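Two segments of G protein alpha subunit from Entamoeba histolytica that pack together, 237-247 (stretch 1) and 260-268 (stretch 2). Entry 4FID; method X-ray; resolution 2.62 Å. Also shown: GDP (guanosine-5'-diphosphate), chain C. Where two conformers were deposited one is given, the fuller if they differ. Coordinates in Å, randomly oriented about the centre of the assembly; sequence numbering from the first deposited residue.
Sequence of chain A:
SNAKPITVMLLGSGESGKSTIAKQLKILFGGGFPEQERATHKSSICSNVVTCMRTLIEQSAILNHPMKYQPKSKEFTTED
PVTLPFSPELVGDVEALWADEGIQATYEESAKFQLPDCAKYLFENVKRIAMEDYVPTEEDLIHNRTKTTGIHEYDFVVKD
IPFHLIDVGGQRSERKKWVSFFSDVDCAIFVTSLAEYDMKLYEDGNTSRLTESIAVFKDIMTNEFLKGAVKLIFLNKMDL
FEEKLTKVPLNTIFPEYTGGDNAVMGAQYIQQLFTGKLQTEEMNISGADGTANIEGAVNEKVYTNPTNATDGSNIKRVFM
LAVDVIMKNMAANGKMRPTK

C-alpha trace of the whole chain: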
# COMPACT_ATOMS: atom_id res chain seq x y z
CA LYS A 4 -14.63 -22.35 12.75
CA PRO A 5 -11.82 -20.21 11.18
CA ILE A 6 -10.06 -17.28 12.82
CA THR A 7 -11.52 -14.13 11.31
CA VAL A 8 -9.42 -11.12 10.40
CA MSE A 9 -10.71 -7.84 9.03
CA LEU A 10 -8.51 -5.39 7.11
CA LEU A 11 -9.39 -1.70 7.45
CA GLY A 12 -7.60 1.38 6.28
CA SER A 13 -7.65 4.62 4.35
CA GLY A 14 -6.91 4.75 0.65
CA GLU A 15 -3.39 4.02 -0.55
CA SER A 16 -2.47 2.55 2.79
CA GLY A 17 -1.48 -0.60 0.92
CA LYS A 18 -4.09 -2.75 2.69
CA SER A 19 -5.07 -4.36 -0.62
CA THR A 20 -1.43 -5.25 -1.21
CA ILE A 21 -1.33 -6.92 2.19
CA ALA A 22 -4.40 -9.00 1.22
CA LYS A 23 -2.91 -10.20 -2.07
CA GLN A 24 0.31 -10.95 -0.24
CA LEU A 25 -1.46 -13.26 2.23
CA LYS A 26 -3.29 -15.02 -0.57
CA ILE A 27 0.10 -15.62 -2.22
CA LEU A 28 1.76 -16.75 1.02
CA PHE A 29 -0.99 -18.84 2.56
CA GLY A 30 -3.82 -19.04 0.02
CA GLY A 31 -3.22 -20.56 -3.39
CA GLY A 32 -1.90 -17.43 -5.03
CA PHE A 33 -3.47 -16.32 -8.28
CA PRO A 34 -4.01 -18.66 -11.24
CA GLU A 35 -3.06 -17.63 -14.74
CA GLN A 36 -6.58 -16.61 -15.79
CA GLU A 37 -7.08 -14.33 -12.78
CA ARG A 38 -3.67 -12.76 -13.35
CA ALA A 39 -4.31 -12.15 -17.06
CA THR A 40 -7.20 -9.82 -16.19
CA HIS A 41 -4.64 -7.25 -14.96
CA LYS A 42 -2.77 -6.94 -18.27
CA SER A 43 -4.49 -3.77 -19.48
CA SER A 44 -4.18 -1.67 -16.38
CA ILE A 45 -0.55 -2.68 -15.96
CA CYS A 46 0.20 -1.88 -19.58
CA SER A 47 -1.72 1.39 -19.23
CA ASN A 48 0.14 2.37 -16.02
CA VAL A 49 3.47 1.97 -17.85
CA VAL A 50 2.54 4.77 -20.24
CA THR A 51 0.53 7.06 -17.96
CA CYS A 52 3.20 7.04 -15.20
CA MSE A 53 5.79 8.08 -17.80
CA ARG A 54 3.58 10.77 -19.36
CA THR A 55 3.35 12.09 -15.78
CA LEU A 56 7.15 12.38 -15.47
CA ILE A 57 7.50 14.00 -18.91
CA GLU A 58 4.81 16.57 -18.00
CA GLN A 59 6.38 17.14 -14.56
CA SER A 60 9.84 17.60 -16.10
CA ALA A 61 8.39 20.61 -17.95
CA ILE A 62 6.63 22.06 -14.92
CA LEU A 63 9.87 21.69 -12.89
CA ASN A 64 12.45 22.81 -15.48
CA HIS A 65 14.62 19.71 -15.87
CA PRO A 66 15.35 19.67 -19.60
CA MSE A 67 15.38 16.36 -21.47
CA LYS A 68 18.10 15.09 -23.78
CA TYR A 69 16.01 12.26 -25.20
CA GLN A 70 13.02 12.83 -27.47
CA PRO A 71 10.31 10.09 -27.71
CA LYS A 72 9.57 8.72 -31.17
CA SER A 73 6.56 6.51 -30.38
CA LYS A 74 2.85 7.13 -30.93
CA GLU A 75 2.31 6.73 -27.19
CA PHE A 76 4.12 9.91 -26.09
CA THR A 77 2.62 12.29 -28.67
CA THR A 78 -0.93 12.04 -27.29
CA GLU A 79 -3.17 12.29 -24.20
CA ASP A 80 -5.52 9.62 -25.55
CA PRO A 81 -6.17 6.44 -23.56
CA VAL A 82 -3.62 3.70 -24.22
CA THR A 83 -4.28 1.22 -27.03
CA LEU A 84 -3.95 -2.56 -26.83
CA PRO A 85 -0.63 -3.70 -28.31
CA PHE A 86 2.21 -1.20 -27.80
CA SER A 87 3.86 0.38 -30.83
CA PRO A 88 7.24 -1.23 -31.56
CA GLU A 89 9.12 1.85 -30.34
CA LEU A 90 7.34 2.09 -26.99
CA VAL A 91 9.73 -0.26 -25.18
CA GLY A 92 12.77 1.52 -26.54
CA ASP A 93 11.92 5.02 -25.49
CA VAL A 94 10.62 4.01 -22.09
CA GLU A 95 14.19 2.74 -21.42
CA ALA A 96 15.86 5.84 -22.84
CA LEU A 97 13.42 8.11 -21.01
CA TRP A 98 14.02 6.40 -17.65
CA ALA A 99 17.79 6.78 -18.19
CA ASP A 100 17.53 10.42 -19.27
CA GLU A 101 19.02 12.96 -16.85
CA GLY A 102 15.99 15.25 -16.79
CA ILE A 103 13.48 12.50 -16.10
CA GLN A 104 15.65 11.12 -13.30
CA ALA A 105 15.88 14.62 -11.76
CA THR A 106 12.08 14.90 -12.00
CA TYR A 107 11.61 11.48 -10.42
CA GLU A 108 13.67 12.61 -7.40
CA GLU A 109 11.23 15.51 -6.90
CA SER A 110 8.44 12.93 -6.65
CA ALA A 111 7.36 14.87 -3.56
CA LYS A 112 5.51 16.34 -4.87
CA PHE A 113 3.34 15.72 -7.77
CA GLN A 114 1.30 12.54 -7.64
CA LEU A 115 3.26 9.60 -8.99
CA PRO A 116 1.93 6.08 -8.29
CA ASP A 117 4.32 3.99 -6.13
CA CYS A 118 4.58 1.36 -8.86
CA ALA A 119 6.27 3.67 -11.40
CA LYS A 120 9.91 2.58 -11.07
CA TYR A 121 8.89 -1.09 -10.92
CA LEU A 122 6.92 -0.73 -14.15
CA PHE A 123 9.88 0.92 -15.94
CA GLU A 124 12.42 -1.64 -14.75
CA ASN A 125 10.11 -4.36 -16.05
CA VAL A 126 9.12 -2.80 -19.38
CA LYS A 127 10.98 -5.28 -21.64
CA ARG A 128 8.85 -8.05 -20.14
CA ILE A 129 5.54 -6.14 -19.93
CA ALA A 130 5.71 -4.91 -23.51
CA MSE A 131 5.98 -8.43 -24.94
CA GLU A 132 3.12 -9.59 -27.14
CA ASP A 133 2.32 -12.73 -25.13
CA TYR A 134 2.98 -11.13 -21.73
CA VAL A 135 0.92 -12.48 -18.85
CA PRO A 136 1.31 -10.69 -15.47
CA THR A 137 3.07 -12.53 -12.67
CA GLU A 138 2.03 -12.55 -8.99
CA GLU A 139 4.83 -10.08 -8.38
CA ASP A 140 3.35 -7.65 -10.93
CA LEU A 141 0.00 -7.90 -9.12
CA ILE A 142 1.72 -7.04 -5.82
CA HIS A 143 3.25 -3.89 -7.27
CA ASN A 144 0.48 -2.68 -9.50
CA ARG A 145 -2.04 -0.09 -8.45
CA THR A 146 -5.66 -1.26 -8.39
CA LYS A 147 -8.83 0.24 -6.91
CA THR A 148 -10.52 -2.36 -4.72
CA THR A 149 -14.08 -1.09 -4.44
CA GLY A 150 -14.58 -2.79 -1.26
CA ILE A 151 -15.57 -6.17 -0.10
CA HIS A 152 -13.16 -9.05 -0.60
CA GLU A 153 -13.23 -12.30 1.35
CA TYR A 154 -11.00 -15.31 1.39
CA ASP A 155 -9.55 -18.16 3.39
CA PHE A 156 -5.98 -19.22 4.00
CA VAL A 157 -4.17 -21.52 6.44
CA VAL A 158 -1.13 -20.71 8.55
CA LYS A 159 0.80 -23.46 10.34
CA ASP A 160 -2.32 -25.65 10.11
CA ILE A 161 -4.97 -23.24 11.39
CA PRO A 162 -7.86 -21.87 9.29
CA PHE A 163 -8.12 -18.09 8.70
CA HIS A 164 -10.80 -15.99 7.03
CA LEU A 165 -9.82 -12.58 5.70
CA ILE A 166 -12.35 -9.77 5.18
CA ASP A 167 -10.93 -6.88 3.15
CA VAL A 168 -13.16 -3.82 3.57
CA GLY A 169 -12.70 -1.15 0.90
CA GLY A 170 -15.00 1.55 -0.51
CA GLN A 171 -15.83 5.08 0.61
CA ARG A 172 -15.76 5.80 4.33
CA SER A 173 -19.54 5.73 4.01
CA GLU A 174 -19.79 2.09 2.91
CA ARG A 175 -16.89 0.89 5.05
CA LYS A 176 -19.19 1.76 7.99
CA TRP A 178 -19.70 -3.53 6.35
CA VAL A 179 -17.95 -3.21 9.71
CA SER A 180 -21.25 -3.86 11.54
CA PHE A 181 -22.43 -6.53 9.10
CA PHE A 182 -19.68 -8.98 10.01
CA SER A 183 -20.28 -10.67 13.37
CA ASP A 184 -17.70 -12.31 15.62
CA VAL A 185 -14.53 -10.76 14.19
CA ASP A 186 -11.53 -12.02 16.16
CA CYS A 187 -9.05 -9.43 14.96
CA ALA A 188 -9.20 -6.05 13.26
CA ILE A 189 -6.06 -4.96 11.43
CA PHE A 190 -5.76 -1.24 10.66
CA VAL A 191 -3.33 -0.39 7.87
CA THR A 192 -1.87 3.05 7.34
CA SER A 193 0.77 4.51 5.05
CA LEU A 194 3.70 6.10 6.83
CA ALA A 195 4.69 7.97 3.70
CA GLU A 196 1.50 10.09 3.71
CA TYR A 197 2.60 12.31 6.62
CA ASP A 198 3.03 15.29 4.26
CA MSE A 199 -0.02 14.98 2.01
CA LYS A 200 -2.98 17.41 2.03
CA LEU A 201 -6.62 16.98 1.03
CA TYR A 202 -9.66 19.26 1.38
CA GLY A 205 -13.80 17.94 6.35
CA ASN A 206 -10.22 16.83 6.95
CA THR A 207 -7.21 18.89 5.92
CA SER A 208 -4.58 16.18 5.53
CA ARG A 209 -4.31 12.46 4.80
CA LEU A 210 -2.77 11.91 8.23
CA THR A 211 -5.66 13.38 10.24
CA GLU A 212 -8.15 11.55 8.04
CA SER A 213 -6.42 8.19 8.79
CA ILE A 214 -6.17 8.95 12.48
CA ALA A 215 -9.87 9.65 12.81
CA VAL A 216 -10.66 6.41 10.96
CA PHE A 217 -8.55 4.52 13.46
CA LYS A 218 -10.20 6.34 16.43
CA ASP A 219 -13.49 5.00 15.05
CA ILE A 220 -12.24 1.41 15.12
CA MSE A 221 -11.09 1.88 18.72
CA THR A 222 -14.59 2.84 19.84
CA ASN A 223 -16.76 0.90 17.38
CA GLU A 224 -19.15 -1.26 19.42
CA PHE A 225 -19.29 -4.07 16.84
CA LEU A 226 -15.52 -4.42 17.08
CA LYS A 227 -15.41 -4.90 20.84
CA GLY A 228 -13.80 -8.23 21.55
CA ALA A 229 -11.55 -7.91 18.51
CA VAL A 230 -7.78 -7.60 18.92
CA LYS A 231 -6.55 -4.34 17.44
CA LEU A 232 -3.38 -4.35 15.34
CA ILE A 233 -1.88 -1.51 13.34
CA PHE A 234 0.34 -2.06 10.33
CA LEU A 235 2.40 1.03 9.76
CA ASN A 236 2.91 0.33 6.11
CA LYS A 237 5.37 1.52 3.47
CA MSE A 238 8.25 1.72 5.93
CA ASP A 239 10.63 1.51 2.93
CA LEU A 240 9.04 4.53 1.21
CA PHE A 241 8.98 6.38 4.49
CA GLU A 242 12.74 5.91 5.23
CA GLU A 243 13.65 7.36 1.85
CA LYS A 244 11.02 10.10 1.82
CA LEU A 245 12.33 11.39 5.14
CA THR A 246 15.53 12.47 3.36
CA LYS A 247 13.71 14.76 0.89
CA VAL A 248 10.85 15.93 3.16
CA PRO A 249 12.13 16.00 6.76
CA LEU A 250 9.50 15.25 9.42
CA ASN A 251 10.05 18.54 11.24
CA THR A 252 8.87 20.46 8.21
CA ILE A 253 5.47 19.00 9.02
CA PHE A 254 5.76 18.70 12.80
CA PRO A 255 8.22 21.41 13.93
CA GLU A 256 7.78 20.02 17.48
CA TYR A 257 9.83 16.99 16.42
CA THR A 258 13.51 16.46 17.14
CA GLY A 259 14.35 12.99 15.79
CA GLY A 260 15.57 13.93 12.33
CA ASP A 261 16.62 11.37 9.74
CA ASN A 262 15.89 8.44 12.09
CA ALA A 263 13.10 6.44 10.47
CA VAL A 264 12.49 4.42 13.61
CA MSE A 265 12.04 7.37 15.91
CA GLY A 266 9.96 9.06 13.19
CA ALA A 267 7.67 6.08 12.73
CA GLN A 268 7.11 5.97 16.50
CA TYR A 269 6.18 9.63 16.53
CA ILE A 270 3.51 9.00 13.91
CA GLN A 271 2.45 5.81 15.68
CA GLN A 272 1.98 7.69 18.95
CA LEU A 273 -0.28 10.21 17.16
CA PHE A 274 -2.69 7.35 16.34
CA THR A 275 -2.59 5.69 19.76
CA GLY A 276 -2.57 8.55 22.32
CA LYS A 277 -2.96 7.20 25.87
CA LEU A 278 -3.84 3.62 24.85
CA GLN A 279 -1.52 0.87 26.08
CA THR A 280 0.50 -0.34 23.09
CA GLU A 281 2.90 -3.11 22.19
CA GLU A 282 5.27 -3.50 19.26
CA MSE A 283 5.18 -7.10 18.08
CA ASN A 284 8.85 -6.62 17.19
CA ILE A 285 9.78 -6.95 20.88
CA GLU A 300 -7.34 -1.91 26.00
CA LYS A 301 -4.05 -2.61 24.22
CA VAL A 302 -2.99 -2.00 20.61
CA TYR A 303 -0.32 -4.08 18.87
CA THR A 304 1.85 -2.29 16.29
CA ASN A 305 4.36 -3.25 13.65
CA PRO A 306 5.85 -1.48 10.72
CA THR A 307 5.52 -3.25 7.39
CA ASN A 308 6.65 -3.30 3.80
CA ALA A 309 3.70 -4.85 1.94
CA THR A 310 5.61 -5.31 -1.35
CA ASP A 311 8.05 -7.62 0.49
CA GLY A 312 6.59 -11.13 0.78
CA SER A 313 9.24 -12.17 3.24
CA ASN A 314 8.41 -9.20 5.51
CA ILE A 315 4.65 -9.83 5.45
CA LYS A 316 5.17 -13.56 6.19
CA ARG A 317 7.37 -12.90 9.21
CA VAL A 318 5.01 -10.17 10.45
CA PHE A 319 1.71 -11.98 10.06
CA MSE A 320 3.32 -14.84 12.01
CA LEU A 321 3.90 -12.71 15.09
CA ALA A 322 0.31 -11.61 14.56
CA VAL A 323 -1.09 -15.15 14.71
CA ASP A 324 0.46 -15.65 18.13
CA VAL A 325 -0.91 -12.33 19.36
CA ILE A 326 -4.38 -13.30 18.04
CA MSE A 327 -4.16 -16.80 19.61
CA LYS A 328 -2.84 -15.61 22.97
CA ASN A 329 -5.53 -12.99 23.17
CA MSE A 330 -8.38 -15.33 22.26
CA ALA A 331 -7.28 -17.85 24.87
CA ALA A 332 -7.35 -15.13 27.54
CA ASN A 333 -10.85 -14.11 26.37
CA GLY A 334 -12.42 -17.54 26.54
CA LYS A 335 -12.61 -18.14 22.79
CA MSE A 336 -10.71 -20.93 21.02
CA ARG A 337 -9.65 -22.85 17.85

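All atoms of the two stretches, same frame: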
# COMPACT_ATOMS: atom_id res chain seq x y z
N LYS A 237 4.50 0.74 4.35
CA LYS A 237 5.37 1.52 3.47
C LYS A 237 6.56 2.09 4.22
O LYS A 237 6.98 3.21 3.96
CB LYS A 237 4.60 2.62 2.75
CG LYS A 237 3.37 2.08 1.97
CD LYS A 237 2.77 3.15 1.06
CE LYS A 237 1.70 2.58 0.14
NZ LYS A 237 1.08 3.63 -0.69
N MSE A 238 7.09 1.30 5.15
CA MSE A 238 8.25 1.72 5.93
C MSE A 238 9.45 2.01 5.01
O MSE A 238 10.23 2.95 5.25
CB MSE A 238 8.60 0.68 7.01
CG MSE A 238 9.85 1.00 7.83
SE MSE A 238 9.70 2.40 9.20
CE MSE A 238 11.44 2.17 10.07
N ASP A 239 9.58 1.25 3.93
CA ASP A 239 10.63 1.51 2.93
C ASP A 239 10.52 2.91 2.32
O ASP A 239 11.50 3.68 2.32
CB ASP A 239 10.65 0.42 1.83
CG ASP A 239 9.25 0.14 1.21
OD1 ASP A 239 8.21 0.23 1.91
OD2 ASP A 239 9.20 -0.19 -0.01
N LEU A 240 9.32 3.24 1.84
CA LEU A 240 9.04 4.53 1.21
C LEU A 240 9.24 5.65 2.20
O LEU A 240 9.75 6.72 1.86
CB LEU A 240 7.62 4.57 0.66
CG LEU A 240 7.39 3.62 -0.53
CD1 LEU A 240 5.97 3.73 -1.09
CD2 LEU A 240 8.45 3.89 -1.62
N PHE A 241 8.86 5.39 3.44
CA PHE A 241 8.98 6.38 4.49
C PHE A 241 10.45 6.73 4.83
O PHE A 241 10.79 7.90 4.95
CB PHE A 241 8.20 5.90 5.72
CG PHE A 241 8.30 6.81 6.90
CD1 PHE A 241 7.67 8.05 6.89
CD2 PHE A 241 9.00 6.41 8.04
CE1 PHE A 241 7.75 8.89 8.01
CE2 PHE A 241 9.10 7.24 9.16
CZ PHE A 241 8.47 8.49 9.14
N GLU A 242 11.31 5.72 4.97
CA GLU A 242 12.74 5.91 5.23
C GLU A 242 13.31 6.92 4.24
O GLU A 242 13.91 7.92 4.61
CB GLU A 242 13.51 4.59 5.02
CG GLU A 242 14.15 3.98 6.26
CD GLU A 242 15.63 3.55 6.04
OE1 GLU A 242 15.92 2.78 5.10
OE2 GLU A 242 16.49 4.00 6.84
N GLU A 243 13.10 6.61 2.96
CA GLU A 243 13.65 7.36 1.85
C GLU A 243 13.05 8.77 1.80
O GLU A 243 13.77 9.77 1.66
CB GLU A 243 13.38 6.61 0.54
CG GLU A 243 13.79 7.35 -0.72
CD GLU A 243 15.29 7.65 -0.79
OE1 GLU A 243 16.10 6.70 -0.79
OE2 GLU A 243 15.65 8.85 -0.84
N LYS A 244 11.73 8.84 1.93
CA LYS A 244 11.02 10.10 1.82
C LYS A 244 11.49 11.10 2.86
O LYS A 244 11.54 12.30 2.61
CB LYS A 244 9.53 9.88 1.95
CG LYS A 244 8.72 11.13 1.78
CD LYS A 244 7.31 10.75 1.42
CE LYS A 244 6.51 11.96 0.99
NZ LYS A 244 5.10 11.55 0.82
N LEU A 245 11.85 10.59 4.03
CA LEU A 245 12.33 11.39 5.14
C LEU A 245 13.56 12.22 4.78
O LEU A 245 13.84 13.25 5.42
CB LEU A 245 12.61 10.48 6.34
CG LEU A 245 11.82 10.73 7.63
CD1 LEU A 245 10.42 11.28 7.34
CD2 LEU A 245 11.74 9.45 8.45
N THR A 246 14.30 11.78 3.77
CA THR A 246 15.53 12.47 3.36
C THR A 246 15.26 13.64 2.41
O THR A 246 16.10 14.52 2.27
CB THR A 246 16.53 11.50 2.72
OG1 THR A 246 16.06 11.10 1.42
CG2 THR A 246 16.72 10.27 3.59
N LYS A 247 14.11 13.65 1.75
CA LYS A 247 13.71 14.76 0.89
C LYS A 247 12.69 15.70 1.59
O LYS A 247 12.70 16.91 1.38
CB LYS A 247 13.12 14.26 -0.43
CG LYS A 247 13.84 13.07 -1.08
CD LYS A 247 12.93 12.39 -2.13
CE LYS A 247 13.54 11.11 -2.73
NZ LYS A 247 12.59 10.42 -3.66
N GLY A 260 14.84 13.87 13.58
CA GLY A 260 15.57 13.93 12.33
C GLY A 260 15.42 12.75 11.39
O GLY A 260 14.32 12.20 11.20
N ASP A 261 16.54 12.36 10.81
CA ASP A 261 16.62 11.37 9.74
C ASP A 261 16.27 9.95 10.18
O ASP A 261 16.14 9.04 9.34
CB ASP A 261 18.05 11.38 9.17
CG ASP A 261 18.12 10.82 7.76
OD1 ASP A 261 17.04 10.48 7.21
OD2 ASP A 261 19.24 10.74 7.19
N ASN A 262 16.12 9.76 11.50
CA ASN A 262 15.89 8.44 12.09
C ASN A 262 14.47 7.87 11.85
O ASN A 262 13.49 8.26 12.50
CB ASN A 262 16.25 8.47 13.58
CG ASN A 262 16.19 7.10 14.24
OD1 ASN A 262 15.36 6.26 13.89
ND2 ASN A 262 17.05 6.89 15.22
N ALA A 263 14.38 6.93 10.92
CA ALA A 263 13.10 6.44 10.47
C ALA A 263 12.36 5.68 11.56
O ALA A 263 11.11 5.58 11.53
CB ALA A 263 13.27 5.57 9.23
N VAL A 264 13.11 5.14 12.51
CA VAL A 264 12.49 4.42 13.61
C VAL A 264 11.81 5.39 14.56
O VAL A 264 10.61 5.26 14.87
CB VAL A 264 13.49 3.53 14.37
CG1 VAL A 264 13.03 3.30 15.80
CG2 VAL A 264 13.64 2.21 13.64
N MSE A 265 12.58 6.37 15.01
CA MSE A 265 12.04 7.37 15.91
C MSE A 265 10.87 8.10 15.25
O MSE A 265 9.87 8.42 15.93
CB MSE A 265 13.12 8.35 16.32
CG MSE A 265 14.15 7.79 17.30
SE MSE A 265 15.31 9.20 18.00
CE MSE A 265 16.01 9.93 16.34
N GLY A 266 10.99 8.36 13.94
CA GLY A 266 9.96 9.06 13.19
C GLY A 266 8.67 8.24 13.05
O GLY A 266 7.56 8.78 13.07
N ALA A 267 8.82 6.93 12.90
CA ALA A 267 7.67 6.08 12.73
C ALA A 267 6.93 5.98 14.05
O ALA A 267 5.70 5.91 14.07
CB ALA A 267 8.08 4.71 12.22
N GLN A 268 7.69 5.99 15.14
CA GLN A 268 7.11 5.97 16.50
C GLN A 268 6.31 7.23 16.80
O GLN A 268 5.23 7.19 17.41
CB GLN A 268 8.23 5.81 17.53
CG GLN A 268 7.81 6.06 18.96
CD GLN A 268 8.94 5.74 19.95
OE1 GLN A 268 9.97 6.44 20.01
NE2 GLN A 268 8.75 4.68 20.72
PB GDP C . -5.84 0.08 -0.90
O1B GDP C . -6.57 -0.75 -1.93
O2B GDP C . -6.49 1.44 -0.81
O3B GDP C . -5.96 -0.63 0.43
O3A GDP C . -4.27 0.29 -1.27
PA GDP C . -3.46 -0.57 -2.38
O1A GDP C . -3.10 -1.95 -1.87
O2A GDP C . -4.24 -0.68 -3.68
O5' GDP C . -2.12 0.31 -2.66
C5' GDP C . -1.83 0.77 -3.98
C4' GDP C . -0.32 0.86 -4.25
O4' GDP C . 0.46 0.92 -3.05
C3' GDP C . 0.20 -0.33 -5.06
O3' GDP C . 0.85 0.14 -6.26
C2' GDP C . 1.18 -1.04 -4.13
O2' GDP C . 2.26 -1.64 -4.86
C1' GDP C . 1.61 0.08 -3.18
N9 GDP C . 2.09 -0.43 -1.86
C8 GDP C . 1.37 -0.99 -0.86
N7 GDP C . 2.17 -1.32 0.19
C5 GDP C . 3.43 -0.96 -0.12
C6 GDP C . 4.76 -1.01 0.53
O6 GDP C . 4.91 -1.49 1.67
N1 GDP C . 5.82 -0.54 -0.14
C2 GDP C . 5.70 -0.00 -1.37
N2 GDP C . 6.81 0.47 -1.99
N3 GDP C . 4.51 0.09 -2.03
C4 GDP C . 3.37 -0.36 -1.47
O HOH W 1 16.15 7.72 6.51
O HOH W 2 16.49 5.72 9.75

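The two stretches meet almost entirely through apolar contact, and Ala263 is the residue round which it is built. It opens the helix of stretch 2, points its CA-to-CB bond toward stretch 1, and gives up more surface to the partner than any other residue here. Its small methyl lets the backbones come close: the CA atoms of Glu242 and Ala263 are only 5.3 Å apart. Four residues of stretch 1 gather round it. Glu242 brings CG to 3.5 Å from Ala263 CB, so that even this acidic residue contributes its aliphatic part, while Leu245 CD2 lies 3.9 Å from Ala263 CA. Met238 and Phe241 complete the group.

Met238, a selenomethionine, covers the next largest area. Its CA-to-CB bond points sideways, but the long unbranched side chain, with chi1 t, chi2 p and chi3 t, brings its end nearer to the second helix. There CE sits 4.0 Å from Ala263 CB and 4.2 Å from Val264 CG2, and SE lies 4.1 Å from Ala267 CB. A flexible apolar chain suits this place because it can follow the uneven surface made by three small or branched residues.

Leu245, one and two turns on from Phe241 and Met238 respectively, points toward stretch 2 and is buried. Phe241, also buried, turns the edge of its ring to the partner's backbone: CE2 is 3.5 Å from Ala263 O, and CZ is 3.9 Å from Gly266 C. Gly266 suits this close approach, since a CB built there would lie a tight 3.5 Å from Phe241 CZ and 3.6 Å from Leu245 CD2.

No direct hydrogen bond joins the stretches; water supplies the polar links at the margin. One water lies within donating distance of both Glu242 O (2.9 Å) and Asp261 OD1 (3.0 Å); with more acceptors in reach than protons, it need not serve both at once. A second accepts from Ala263 N at 2.7 Å and donates weakly to Glu242 OE2 at 3.4 Å. Charged side chains suit this exposed margin, where water can reach them and where Asp261 OD1 also packs 3.6 Å from Thr246 CG2.

Asn262 points away from stretch 1 and caps the start of the helix that carries Ala263. As N-cap, its OD1 accepts from Met265 N at 3.0 Å and, weakly, from Val264 N at 2.9 Å, satisfying amides that lack a partner in the preceding turn. Asp239, out of reach of stretch 2, instead binds the guanine of GDP, with OD1 3.2 Å from N1 and OD2 3.2 Å from N2.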